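Local coordinates for suppressor of fused family protein (Neisseria gonorrhoeae, PDB 3K5J) that is of unknown function but resembles the N-terminal domain of human Suppressor of fused and may therefore act through protein binding, at residues Glu66-Ser71 with Phe137-Pro142. Sequence-based numbering, arbitrary orientation.
Sequences EFFIIS and FFWLLP
Phe137 and Glu66 run side by side in the same direction, and the ring's CE2 touches Glu66 CB at 3.7 Å. The Glu66 carboxylate turns off to partners beyond the pair: Ser56 OG binds OE1, Tyr4 OH binds OE2. One residue on, Phe138 ties the parallel strands together through both its own N and its own O. The N donates almost straight to Glu66 O (2.9 Å), and the O accepts Phe68 N (2.9 Å) and a CA-H...O contact from Phe67 CA. On the sheet face shared by Phe67 and Phe138, Phe67 CD1 rests on Phe138 CB at 4.0 Å. Trp139 takes the other face, with Phe68. CG of Phe68 stands between its own backbone N and carbonyl carbon (chi1 64°), and Trp139 CA lies over one face of the ring, a CH-pi contact 4.0 Å from its centre. The Phe68 ring and the indole five-membered ring are nearly parallel, 10° apart, but displaced so that little of one covers the other. Ile70 crosses the indole at about a right angle, its CD1 3.5 Å from Trp139 NE1. Leu140 N closes the ladder on Phe68 O (2.8 Å), and Leu140 CD1 wedges between Phe67 CB and Ile69 CG1. Beyond, the strands diverge around a water that accepts from Ile70 N and Trp139 NE1 and can donate to nearby Leu140 O. This parallel pair is central to the mixed sheet of the SUFU family region: 52-57 pairs antiparallel with the strand of 66-71, 116-120 and short 131-132 with that of 137-142. Ile119 and Phe117 of 116-120 also touch Phe67, Ile69, Phe138 and Leu140. Helix 77-91 packs Leu82 against Ile69 and Leu140, whereas on the opposite face Phe137 stacks on His11 of helix 2-15.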
# COMPACT_ATOMS: atom_id res chain seq x y z
N GLU A 66 6.25 -3.17 -5.80
CA GLU A 66 5.69 -1.89 -5.41
C GLU A 66 4.56 -2.13 -4.42
O GLU A 66 4.14 -3.28 -4.22
CB GLU A 66 5.12 -1.16 -6.62
CG GLU A 66 6.10 -0.86 -7.73
CD GLU A 66 7.23 0.12 -7.44
OE1 GLU A 66 7.21 0.77 -6.37
OE2 GLU A 66 8.16 0.21 -8.31
N PHE A 67 4.04 -1.04 -3.85
CA PHE A 67 3.03 -1.11 -2.80
C PHE A 67 1.88 -0.14 -3.12
O PHE A 67 2.10 0.93 -3.72
CB PHE A 67 3.64 -0.75 -1.46
CG PHE A 67 4.78 -1.66 -1.06
CD1 PHE A 67 4.50 -2.92 -0.54
CD2 PHE A 67 6.08 -1.33 -1.33
CE1 PHE A 67 5.53 -3.77 -0.22
CE2 PHE A 67 7.11 -2.23 -1.05
CZ PHE A 67 6.83 -3.44 -0.50
N PHE A 68 0.66 -0.46 -2.70
CA PHE A 68 -0.44 0.47 -2.87
C PHE A 68 -1.36 0.51 -1.67
O PHE A 68 -1.49 -0.47 -0.91
CB PHE A 68 -1.26 0.18 -4.16
CG PHE A 68 -1.94 -1.13 -4.18
CD1 PHE A 68 -3.25 -1.23 -3.68
CD2 PHE A 68 -1.35 -2.25 -4.71
CE1 PHE A 68 -3.90 -2.45 -3.67
CE2 PHE A 68 -2.03 -3.45 -4.71
CZ PHE A 68 -3.29 -3.57 -4.19
N ILE A 69 -2.03 1.65 -1.53
CA ILE A 69 -3.00 1.95 -0.46
C ILE A 69 -4.34 2.23 -1.13
O ILE A 69 -4.39 3.04 -2.10
CB ILE A 69 -2.56 3.16 0.37
CG1 ILE A 69 -1.22 2.92 1.07
CG2 ILE A 69 -3.65 3.57 1.37
CD1 ILE A 69 -0.45 4.17 1.51
N ILE A 70 -5.39 1.60 -0.61
CA ILE A 70 -6.77 1.86 -1.06
C ILE A 70 -7.43 2.75 -0.02
O ILE A 70 -7.54 2.38 1.14
CB ILE A 70 -7.61 0.57 -1.30
CG1 ILE A 70 -6.81 -0.53 -2.01
CG2 ILE A 70 -8.93 0.92 -2.01
CD1 ILE A 70 -7.57 -1.86 -2.11
N SER A 71 -7.83 3.96 -0.42
CA SER A 71 -8.28 4.99 0.51
C SER A 71 -9.72 5.39 0.27
O SER A 71 -10.13 5.61 -0.87
CB SER A 71 -7.42 6.24 0.39
OG SER A 71 -7.71 7.18 1.39
N PHE A 137 2.88 -6.16 -7.35
CA PHE A 137 2.18 -5.06 -6.68
C PHE A 137 1.46 -5.61 -5.46
O PHE A 137 0.52 -6.41 -5.58
CB PHE A 137 1.18 -4.40 -7.64
CG PHE A 137 1.90 -3.57 -8.69
CD1 PHE A 137 2.51 -4.17 -9.79
CD2 PHE A 137 1.98 -2.21 -8.54
CE1 PHE A 137 3.27 -3.43 -10.65
CE2 PHE A 137 2.72 -1.45 -9.45
CZ PHE A 137 3.34 -2.06 -10.51
N PHE A 138 1.94 -5.21 -4.30
CA PHE A 138 1.41 -5.65 -3.02
C PHE A 138 0.56 -4.58 -2.36
O PHE A 138 0.82 -3.39 -2.47
CB PHE A 138 2.55 -6.09 -2.05
CG PHE A 138 3.35 -7.28 -2.49
CD1 PHE A 138 2.86 -8.21 -3.39
CD2 PHE A 138 4.64 -7.42 -2.06
CE1 PHE A 138 3.62 -9.30 -3.73
CE2 PHE A 138 5.43 -8.51 -2.45
CZ PHE A 138 4.89 -9.43 -3.30
N TRP A 139 -0.44 -5.05 -1.61
CA TRP A 139 -1.42 -4.22 -0.92
C TRP A 139 -1.00 -3.93 0.51
O TRP A 139 -0.68 -4.84 1.28
CB TRP A 139 -2.74 -4.98 -0.93
CG TRP A 139 -3.89 -4.37 -0.29
CD1 TRP A 139 -4.13 -3.05 -0.14
CD2 TRP A 139 -5.05 -5.05 0.17
NE1 TRP A 139 -5.37 -2.84 0.42
CE2 TRP A 139 -5.95 -4.06 0.62
CE3 TRP A 139 -5.41 -6.39 0.28
CZ2 TRP A 139 -7.21 -4.38 1.13
CZ3 TRP A 139 -6.64 -6.71 0.80
CH2 TRP A 139 -7.52 -5.72 1.21
N LEU A 140 -0.94 -2.65 0.84
CA LEU A 140 -0.76 -2.19 2.22
C LEU A 140 -2.15 -2.14 2.91
O LEU A 140 -2.87 -1.15 2.79
CB LEU A 140 -0.08 -0.83 2.21
CG LEU A 140 1.36 -0.79 1.70
CD1 LEU A 140 1.86 0.62 1.53
CD2 LEU A 140 2.28 -1.64 2.56
N LEU A 141 -2.48 -3.21 3.61
CA LEU A 141 -3.79 -3.36 4.23
C LEU A 141 -3.73 -2.81 5.67
O LEU A 141 -2.95 -3.32 6.48
CB LEU A 141 -4.15 -4.85 4.27
CG LEU A 141 -5.32 -5.27 5.16
CD1 LEU A 141 -6.59 -4.51 4.78
CD2 LEU A 141 -5.50 -6.79 5.08
N PRO A 142 -4.51 -1.76 6.00
CA PRO A 142 -4.45 -1.29 7.40
C PRO A 142 -4.97 -2.32 8.39
O PRO A 142 -6.00 -2.96 8.14
CB PRO A 142 -5.34 -0.04 7.40
CG PRO A 142 -5.59 0.30 5.98
CD PRO A 142 -5.43 -0.97 5.18
O HOH W 1 -5.21 -0.18 1.62